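Long-range contact in CPXV018 protein (Cowpox virus, PDB 4PDC), which is an MHC class I-like viral protein that probably binds the natural killer cell receptor NKG2D and so dampens recognition of infected cells: residues F6-T20 / Y55-R68. The protein carries 2 engineered substitutions. Sequence-based numbering, arbitrary orientation.
Sequences FNFNLEINGSDTHST and YKNVFSEFFSLFRR
Phe8 and Phe62 form the tight centre of this contact. Their rings stack face to face, with centroids 4.2 Å apart and planes at 28°. Phe62 CG lies opposite its backbone N (chi1 176°), which carries the ring from the helix onto the face of Phe8. The CE2 edge of Phe8 points toward the face of Phe59 in an offset edge-to-face pair, with Phe8 CE2 3.7 Å from Phe59 CD1. Phe6 turns its edge to the face of Tyr55, and Phe6 CD2 meets the rim of Phe59 at CZ, 3.6 Å away. The hydroxyl of Tyr55 is held by His137. Together these five rings make a buried aromatic cluster.

Phe63 lies farther along the helix. Ser19 CB sits almost exactly over the middle of its ring, 3.6 Å from the centroid of Phe63, in a CH-pi contact. Phe62 covers the opposite face. At the edge, Phe63 CZ comes within 3.6 Å of Thr20 O.

Toward the hairpin turn the packing thins. Leu10 CD2 touches Phe66 CD2 at 3.7 Å. Beyond it, Arg68 lies along Ile12, with Arg68 CD 3.7 Å from Ile12 CD1. The Arg68 chain bends about CG-CD, and its NH2 comes only loosely near Thr17 CG2. Arg68 and Thr17 are exposed. Next to this side, Arg67 forms a salt bridge with another protein chain.

Helix 51-64 and the residues after it pack on the hairpin of strands 2-13 and 16-25, with segment 55-64 at 39° to strand 6-13. This is consistent with an MHC class I-like platform, with helices on one face of an antiparallel sheet.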
loop_
_atom_site.group_PDB
_atom_site.type_symbol
_atom_site.label_atom_id
_atom_site.label_comp_id
_atom_site.label_asym_id
_atom_site.label_seq_id
_atom_site.Cartn_x
_atom_site.Cartn_y
_atom_site.Cartn_z
ATOM N N PHE E 6 10.476 5.699 -13.285
ATOM C CA PHE E 6 9.934 4.488 -13.884
ATOM C C PHE E 6 9.269 4.847 -15.204
ATOM O O PHE E 6 8.381 5.693 -15.233
ATOM C CB PHE E 6 8.916 3.827 -12.955
ATOM C CG PHE E 6 9.489 3.368 -11.650
ATOM C CD1 PHE E 6 9.682 4.260 -10.611
ATOM C CD2 PHE E 6 9.817 2.040 -11.455
ATOM C CE1 PHE E 6 10.204 3.839 -9.407
ATOM C CE2 PHE E 6 10.338 1.612 -10.252
ATOM C CZ PHE E 6 10.531 2.512 -9.227
ATOM N N ASN E 7 9.700 4.212 -16.290
ATOM C CA ASN E 7 9.110 4.454 -17.604
ATOM C C ASN E 7 8.407 3.205 -18.132
ATOM O O ASN E 7 9.055 2.257 -18.574
ATOM C CB ASN E 7 10.177 4.917 -18.599
ATOM C CG ASN E 7 9.576 5.454 -19.888
ATOM O OD1 ASN E 7 9.695 4.841 -20.947
ATOM N ND2 ASN E 7 8.908 6.599 -19.797
ATOM N N PHE E 8 7.080 3.213 -18.060
ATOM C CA PHE E 8 6.265 2.105 -18.538
ATOM C C PHE E 8 5.870 2.331 -19.984
ATOM O O PHE E 8 5.360 3.394 -20.325
ATOM C CB PHE E 8 5.006 1.951 -17.686
ATOM C CG PHE E 8 5.279 1.669 -16.248
ATOM C CD1 PHE E 8 5.584 2.700 -15.372
ATOM C CD2 PHE E 8 5.216 0.376 -15.759
ATOM C CE1 PHE E 8 5.832 2.441 -14.038
ATOM C CE2 PHE E 8 5.466 0.111 -14.423
ATOM C CZ PHE E 8 5.774 1.145 -13.563
ATOM N N ASN E 9 6.097 1.331 -20.828
ATOM C CA ASN E 9 5.694 1.415 -22.227
ATOM C C ASN E 9 4.940 0.174 -22.676
ATOM O O ASN E 9 5.385 -0.954 -22.449
ATOM C CB ASN E 9 6.910 1.627 -23.125
ATOM C CG ASN E 9 6.527 1.835 -24.575
ATOM O OD1 ASN E 9 5.856 2.808 -24.915
ATOM N ND2 ASN E 9 6.954 0.924 -25.439
ATOM N N LEU E 10 3.788 0.401 -23.301
ATOM C CA LEU E 10 3.021 -0.655 -23.944
ATOM C C LEU E 10 2.859 -0.304 -25.417
ATOM O O LEU E 10 2.157 0.646 -25.759
ATOM C CB LEU E 10 1.655 -0.832 -23.274
ATOM C CG LEU E 10 0.746 -1.904 -23.885
ATOM C CD1 LEU E 10 1.375 -3.279 -23.789
ATOM C CD2 LEU E 10 -0.619 -1.902 -23.212
ATOM N N GLU E 11 3.528 -1.063 -26.280
ATOM C CA GLU E 11 3.484 -0.823 -27.721
ATOM C C GLU E 11 2.669 -1.900 -28.422
ATOM O O GLU E 11 3.035 -3.072 -28.396
ATOM C CB GLU E 11 4.900 -0.778 -28.305
ATOM C CG GLU E 11 4.948 -0.408 -29.789
ATOM C CD GLU E 11 6.360 -0.406 -30.354
ATOM O OE1 GLU E 11 7.139 -1.327 -30.026
ATOM O OE2 GLU E 11 6.693 0.518 -31.125
ATOM N N ILE E 12 1.558 -1.492 -29.032
ATOM C CA ILE E 12 0.734 -2.386 -29.839
ATOM C C ILE E 12 0.893 -2.031 -31.310
ATOM O O ILE E 12 0.320 -1.051 -31.785
ATOM C CB ILE E 12 -0.759 -2.305 -29.458
ATOM C CG1 ILE E 12 -0.952 -2.589 -27.968
ATOM C CG2 ILE E 12 -1.582 -3.282 -30.292
ATOM C CD1 ILE E 12 -1.006 -1.345 -27.116
ATOM N N ASN E 13 1.685 -2.830 -32.018
ATOM C CA ASN E 13 1.915 -2.649 -33.446
ATOM C C ASN E 13 1.338 -3.838 -34.197
ATOM O O ASN E 13 1.979 -4.878 -34.320
ATOM C CB ASN E 13 3.413 -2.498 -33.735
ATOM C CG ASN E 13 3.699 -2.091 -35.171
ATOM O OD1 ASN E 13 2.938 -2.403 -36.089
ATOM N ND2 ASN E 13 4.810 -1.387 -35.373
ATOM N N GLY E 14 0.117 -3.686 -34.693
ATOM C CA GLY E 14 -0.551 -4.774 -35.378
ATOM C C GLY E 14 -0.850 -5.914 -34.424
ATOM O O GLY E 14 -1.526 -5.722 -33.413
ATOM N N SER E 15 -0.319 -7.095 -34.732
ATOM C CA SER E 15 -0.690 -8.316 -34.019
ATOM C C SER E 15 0.200 -8.637 -32.817
ATOM O O SER E 15 -0.202 -9.403 -31.941
ATOM C CB SER E 15 -0.677 -9.504 -34.984
ATOM O OG SER E 15 0.605 -9.675 -35.565
ATOM N N ASP E 16 1.401 -8.066 -32.769
ATOM C CA ASP E 16 2.292 -8.300 -31.634
ATOM C C ASP E 16 2.329 -7.081 -30.715
ATOM O O ASP E 16 2.156 -5.943 -31.157
ATOM C CB ASP E 16 3.705 -8.669 -32.109
ATOM C CG ASP E 16 4.366 -7.569 -32.909
ATOM O OD1 ASP E 16 3.647 -6.824 -33.600
ATOM O OD2 ASP E 16 5.610 -7.456 -32.854
ATOM N N THR E 17 2.533 -7.341 -29.428
ATOM C CA THR E 17 2.568 -6.295 -28.417
ATOM C C THR E 17 3.827 -6.428 -27.573
ATOM O O THR E 17 4.320 -7.538 -27.347
ATOM C CB THR E 17 1.329 -6.346 -27.505
ATOM O OG1 THR E 17 1.264 -7.618 -26.851
ATOM C CG2 THR E 17 0.063 -6.136 -28.313
ATOM N N HIS E 18 4.346 -5.293 -27.112
ATOM C CA HIS E 18 5.550 -5.275 -26.288
ATOM C C HIS E 18 5.323 -4.467 -25.019
ATOM O O HIS E 18 4.910 -3.309 -25.072
ATOM C CB HIS E 18 6.730 -4.703 -27.074
ATOM C CG HIS E 18 7.040 -5.456 -28.331
ATOM N ND1 HIS E 18 6.383 -5.222 -29.520
ATOM C CD2 HIS E 18 7.929 -6.446 -28.580
ATOM C CE1 HIS E 18 6.858 -6.032 -30.449
ATOM N NE2 HIS E 18 7.797 -6.785 -29.905
ATOM N N SER E 19 5.585 -5.096 -23.881
ATOM C CA SER E 19 5.485 -4.441 -22.586
ATOM C C SER E 19 6.878 -4.301 -22.004
ATOM O O SER E 19 7.595 -5.293 -21.880
ATOM C CB SER E 19 4.591 -5.238 -21.639
ATOM O OG SER E 19 3.385 -5.610 -22.280
ATOM N N THR E 20 7.267 -3.076 -21.660
ATOM C CA THR E 20 8.589 -2.839 -21.097
ATOM C C THR E 20 8.549 -1.802 -19.981
ATOM O O THR E 20 7.709 -0.903 -19.980
ATOM C CB THR E 20 9.585 -2.373 -22.181
ATOM O OG1 THR E 20 9.227 -1.065 -22.635
ATOM C CG2 THR E 20 9.588 -3.332 -23.365
ATOM N N TYR E 55 9.623 -5.321 -7.876
ATOM C CA TYR E 55 9.287 -4.644 -9.122
ATOM C C TYR E 55 8.756 -5.623 -10.165
ATOM O O TYR E 55 7.882 -5.269 -10.958
ATOM C CB TYR E 55 10.503 -3.901 -9.687
ATOM C CG TYR E 55 10.955 -2.703 -8.866
ATOM C CD1 TYR E 55 10.048 -1.950 -8.124
ATOM C CD2 TYR E 55 12.293 -2.325 -8.841
ATOM C CE1 TYR E 55 10.469 -0.856 -7.374
ATOM C CE2 TYR E 55 12.720 -1.236 -8.099
ATOM C CZ TYR E 55 11.807 -0.509 -7.366
ATOM O OH TYR E 55 12.242 0.563 -6.629
ATOM N N LYS E 56 9.281 -6.843 -10.180
ATOM C CA LYS E 56 8.806 -7.835 -11.141
ATOM C C LYS E 56 7.305 -8.041 -10.964
ATOM O O LYS E 56 6.565 -8.137 -11.940
ATOM C CB LYS E 56 9.549 -9.163 -10.986
ATOM C CG LYS E 56 9.177 -10.197 -12.046
ATOM C CD LYS E 56 9.998 -11.469 -11.902
ATOM C CE LYS E 56 9.680 -12.470 -13.004
ATOM N NZ LYS E 56 10.540 -13.687 -12.914
ATOM N N ASN E 57 6.858 -8.079 -9.715
ATOM C CA ASN E 57 5.443 -8.241 -9.422
ATOM C C ASN E 57 4.634 -6.990 -9.752
ATOM O O ASN E 57 3.590 -7.076 -10.394
ATOM C CB ASN E 57 5.244 -8.609 -7.950
ATOM C CG ASN E 57 5.644 -10.040 -7.648
ATOM O OD1 ASN E 57 5.461 -10.935 -8.475
ATOM N ND2 ASN E 57 6.192 -10.266 -6.459
ATOM N N VAL E 58 5.112 -5.833 -9.305
ATOM C CA VAL E 58 4.423 -4.579 -9.574
ATOM C C VAL E 58 4.330 -4.312 -11.074
ATOM O O VAL E 58 3.302 -3.848 -11.560
ATOM C CB VAL E 58 5.127 -3.391 -8.889
ATOM C CG1 VAL E 58 4.510 -2.065 -9.324
ATOM C CG2 VAL E 58 5.049 -3.537 -7.380
ATOM N N PHE E 59 5.406 -4.591 -11.801
ATOM C CA PHE E 59 5.430 -4.316 -13.233
ATOM C C PHE E 59 4.499 -5.264 -13.988
ATOM O O PHE E 59 3.718 -4.828 -14.834
ATOM C CB PHE E 59 6.859 -4.413 -13.782
ATOM C CG PHE E 59 7.798 -3.358 -13.244
ATOM C CD1 PHE E 59 7.335 -2.331 -12.429
ATOM C CD2 PHE E 59 9.150 -3.396 -13.554
ATOM C CE1 PHE E 59 8.200 -1.367 -11.933
ATOM C CE2 PHE E 59 10.023 -2.431 -13.058
ATOM C CZ PHE E 59 9.546 -1.419 -12.249
ATOM N N SER E 60 4.570 -6.557 -13.685
ATOM C CA SER E 60 3.712 -7.536 -14.353
ATOM C C SER E 60 2.238 -7.205 -14.129
ATOM O O SER E 60 1.437 -7.217 -15.069
ATOM C CB SER E 60 4.013 -8.952 -13.857
ATOM O OG SER E 60 5.344 -9.323 -14.160
ATOM N N GLU E 61 1.891 -6.891 -12.884
ATOM C CA GLU E 61 0.519 -6.540 -12.537
ATOM C C GLU E 61 0.077 -5.239 -13.211
ATOM O O GLU E 61 -1.081 -5.104 -13.602
ATOM C CB GLU E 61 0.369 -6.421 -11.019
ATOM C CG GLU E 61 0.562 -7.733 -10.267
ATOM C CD GLU E 61 -0.587 -8.709 -10.460
ATOM O OE1 GLU E 61 -1.608 -8.326 -11.071
ATOM O OE2 GLU E 61 -0.468 -9.864 -9.995
ATOM N N PHE E 62 0.995 -4.284 -13.347
ATOM C CA PHE E 62 0.692 -3.019 -14.018
ATOM C C PHE E 62 0.099 -3.264 -15.400
ATOM O O PHE E 62 -0.881 -2.628 -15.791
ATOM C CB PHE E 62 1.949 -2.148 -14.139
ATOM C CG PHE E 62 1.732 -0.867 -14.904
ATOM C CD1 PHE E 62 1.365 0.294 -14.246
ATOM C CD2 PHE E 62 1.902 -0.823 -16.281
ATOM C CE1 PHE E 62 1.164 1.476 -14.951
ATOM C CE2 PHE E 62 1.709 0.353 -16.987
ATOM C CZ PHE E 62 1.336 1.500 -16.321
ATOM N N PHE E 63 0.695 -4.195 -16.138
ATOM C CA PHE E 63 0.238 -4.491 -17.489
ATOM C C PHE E 63 -0.971 -5.423 -17.506
ATOM O O PHE E 63 -1.890 -5.237 -18.299
ATOM C CB PHE E 63 1.374 -5.101 -18.307
ATOM C CG PHE E 63 2.474 -4.128 -18.625
ATOM C CD1 PHE E 63 2.279 -3.129 -19.564
ATOM C CD2 PHE E 63 3.698 -4.210 -17.983
ATOM C CE1 PHE E 63 3.287 -2.231 -19.861
ATOM C CE2 PHE E 63 4.709 -3.317 -18.275
ATOM C CZ PHE E 63 4.503 -2.323 -19.214
ATOM N N SER E 64 -0.979 -6.419 -16.627
ATOM C CA SER E 64 -2.034 -7.427 -16.650
ATOM C C SER E 64 -3.349 -6.870 -16.104
ATOM O O SER E 64 -4.411 -7.430 -16.357
ATOM C CB SER E 64 -1.612 -8.668 -15.858
ATOM O OG SER E 64 -1.486 -8.383 -14.479
ATOM N N LEU E 65 -3.271 -5.766 -15.366
ATOM C CA LEU E 65 -4.460 -5.089 -14.854
ATOM C C LEU E 65 -5.039 -4.098 -15.869
ATOM O O LEU E 65 -6.161 -3.616 -15.703
ATOM C CB LEU E 65 -4.137 -4.348 -13.555
ATOM C CG LEU E 65 -3.879 -5.199 -12.312
ATOM C CD1 LEU E 65 -3.288 -4.338 -11.203
ATOM C CD2 LEU E 65 -5.159 -5.866 -11.845
ATOM N N PHE E 66 -4.273 -3.782 -16.909
ATOM C CA PHE E 66 -4.746 -2.850 -17.929
ATOM C C PHE E 66 -5.687 -3.572 -18.881
ATOM O O PHE E 66 -5.290 -4.511 -19.568
ATOM C CB PHE E 66 -3.574 -2.236 -18.698
ATOM C CG PHE E 66 -3.994 -1.235 -19.744
ATOM C CD1 PHE E 66 -4.791 -0.151 -19.406
ATOM C CD2 PHE E 66 -3.586 -1.374 -21.057
ATOM C CE1 PHE E 66 -5.176 0.772 -20.367
ATOM C CE2 PHE E 66 -3.967 -0.455 -22.021
ATOM C CZ PHE E 66 -4.762 0.614 -21.677
ATOM N N ARG E 67 -6.938 -3.127 -18.917
ATOM C CA ARG E 67 -7.962 -3.790 -19.713
ATOM C C ARG E 67 -8.017 -3.217 -21.125
ATOM O O ARG E 67 -9.006 -2.602 -21.522
ATOM C CB ARG E 67 -9.321 -3.668 -19.025
ATOM C CG ARG E 67 -9.286 -4.124 -17.573
ATOM C CD ARG E 67 -10.637 -4.616 -17.093
ATOM N NE ARG E 67 -11.602 -3.538 -16.896
ATOM C CZ ARG E 67 -11.822 -2.926 -15.735
ATOM N NH1 ARG E 67 -11.144 -3.270 -14.646
ATOM N NH2 ARG E 67 -12.726 -1.962 -15.662
ATOM N N ARG E 68 -6.940 -3.430 -21.872
ATOM C CA ARG E 68 -6.831 -2.964 -23.248
ATOM C C ARG E 68 -7.949 -3.544 -24.112
ATOM O O ARG E 68 -8.206 -4.745 -24.067
ATOM C CB ARG E 68 -5.462 -3.352 -23.819
ATOM C CG ARG E 68 -5.238 -2.950 -25.267
ATOM C CD ARG E 68 -3.820 -3.273 -25.729
ATOM N NE ARG E 68 -3.702 -4.621 -26.284
ATOM C CZ ARG E 68 -3.394 -5.709 -25.582
ATOM N NH1 ARG E 68 -3.166 -5.635 -24.277
ATOM N NH2 ARG E 68 -3.313 -6.885 -26.191
#